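Local coordinates for type IV pilin protein (Neisseria meningitidis, PDB 5V0M) that is a non-core minor pilin of type IV pili and probably contributes to pilus-linked cell adhesion, at residues V49-S52 with H58-L61. Numbering follows the deposited sequence.
Sequences VTLS and HFTL
The Phe59 ring meets a methyl of Leu51 obliquely: Leu51 CD2 lies 4.2 Å from Phe59 CD2 and 3.9 Å from Phe59 CB. Phe33 makes an edge-to-face contact with the same ring, and Met23 of helix 3-30 touches the Phe59 side chain. Leu51 and Phe59 belong to neighbouring strands of an antiparallel beta hairpin, 47-54 and 59-65, in the four-stranded sheet that packs on the long N-terminal helix of this pilin fold. The short strand segments run at 163° to each other, and Leu51 and Leu61 form a non-hydrogen-bonded pair with CA atoms 4.5 Å apart. This pairing puts both leucines on the same face of the sheet, turned to helix 3-30, where Leu51 touches Met23 and Leu61 touches Leu16. They run abreast with their branches aimed alike, each CG anti to the carbonyl carbon, and Leu51 CD2 is 3.8 Å from Leu61 CD2. Leu41 touches both, and Val49 CG1 reaches Leu61 CD2 more loosely at 4.2 Å. Between the backbones, a CA-H...O contact joins Leu61 CA to Thr50 O at 3.4 Å, and a second runs from Leu51 CA to Thr60 O. At Ser52 the chain bends out of the line of the strand, and the bond from Ser52 N to Thr60 O is weak, 2.9 Å long but bent to 129° at the hydrogen. With chi1 at 55°, Ser52 OG sits between its own N and carbonyl carbon and comes within 3.4 Å of Thr60 CG2.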
loop_
_atom_site.group_PDB
_atom_site.type_symbol
_atom_site.label_atom_id
_atom_site.label_comp_id
_atom_site.label_asym_id
_atom_site.label_seq_id
_atom_site.Cartn_x
_atom_site.Cartn_y
_atom_site.Cartn_z
ATOM N N VAL A 49 6.047 0.271 2.458
ATOM C CA VAL A 49 5.242 0.846 1.387
ATOM C C VAL A 49 6.152 1.481 0.346
ATOM O O VAL A 49 7.009 2.307 0.682
ATOM C CB VAL A 49 4.234 1.863 1.955
ATOM C CG1 VAL A 49 3.459 2.534 0.850
ATOM C CG2 VAL A 49 3.285 1.177 2.950
ATOM N N THR A 50 5.938 1.131 -0.922
ATOM C CA THR A 50 6.703 1.675 -2.033
ATOM C C THR A 50 5.751 2.004 -3.168
ATOM O O THR A 50 4.586 1.608 -3.165
ATOM C CB THR A 50 7.723 0.643 -2.512
ATOM O OG1 THR A 50 7.027 -0.551 -2.890
ATOM C CG2 THR A 50 8.742 0.327 -1.427
ATOM N N LEU A 51 6.239 2.766 -4.129
ATOM C CA LEU A 51 5.551 2.948 -5.398
ATOM C C LEU A 51 6.107 1.928 -6.364
ATOM O O LEU A 51 7.243 2.062 -6.828
ATOM C CB LEU A 51 5.777 4.359 -5.912
ATOM C CG LEU A 51 4.862 5.369 -5.236
ATOM C CD1 LEU A 51 5.457 6.781 -5.298
ATOM C CD2 LEU A 51 3.477 5.348 -5.893
ATOM N N SER A 52 5.305 0.918 -6.678
ATOM C CA SER A 52 5.736 -0.113 -7.603
ATOM C C SER A 52 5.629 0.344 -9.045
ATOM O O SER A 52 6.336 -0.192 -9.909
ATOM C CB SER A 52 4.904 -1.375 -7.378
ATOM O OG SER A 52 3.526 -1.058 -7.478
ATOM N N HIS A 58 -0.705 8.012 -13.580
ATOM C CA HIS A 58 -1.142 6.863 -12.800
ATOM C C HIS A 58 -0.041 6.431 -11.837
ATOM O O HIS A 58 1.146 6.701 -12.040
ATOM C CB HIS A 58 -1.493 5.699 -13.718
ATOM C CG HIS A 58 -2.667 5.960 -14.611
ATOM N ND1 HIS A 58 -3.920 6.257 -14.123
ATOM C CD2 HIS A 58 -2.771 5.975 -15.961
ATOM C CE1 HIS A 58 -4.749 6.444 -15.138
ATOM N NE2 HIS A 58 -4.077 6.271 -16.262
ATOM N N PHE A 59 -0.450 5.721 -10.785
ATOM C CA PHE A 59 0.514 5.113 -9.881
ATOM C C PHE A 59 -0.071 3.849 -9.267
ATOM O O PHE A 59 -1.282 3.647 -9.241
ATOM C CB PHE A 59 0.947 6.058 -8.759
ATOM C CG PHE A 59 -0.159 6.413 -7.821
ATOM C CD1 PHE A 59 -0.825 7.619 -7.939
ATOM C CD2 PHE A 59 -0.571 5.535 -6.819
ATOM C CE1 PHE A 59 -1.855 7.952 -7.074
ATOM C CE2 PHE A 59 -1.613 5.871 -5.962
ATOM C CZ PHE A 59 -2.246 7.079 -6.090
ATOM N N THR A 60 0.820 3.000 -8.771
ATOM C CA THR A 60 0.447 1.866 -7.930
ATOM C C THR A 60 1.343 1.883 -6.706
ATOM O O THR A 60 2.581 1.898 -6.832
ATOM C CB THR A 60 0.579 0.533 -8.656
ATOM O OG1 THR A 60 -0.274 0.524 -9.802
ATOM C CG2 THR A 60 0.166 -0.616 -7.746
ATOM N N LEU A 61 0.715 1.910 -5.541
ATOM C CA LEU A 61 1.374 1.713 -4.265
ATOM C C LEU A 61 1.386 0.240 -3.929
ATOM O O LEU A 61 0.419 -0.478 -4.201
ATOM C CB LEU A 61 0.579 2.436 -3.189
ATOM C CG LEU A 61 0.675 3.948 -3.255
ATOM C CD1 LEU A 61 -0.530 4.633 -2.628
ATOM C CD2 LEU A 61 1.968 4.379 -2.585
#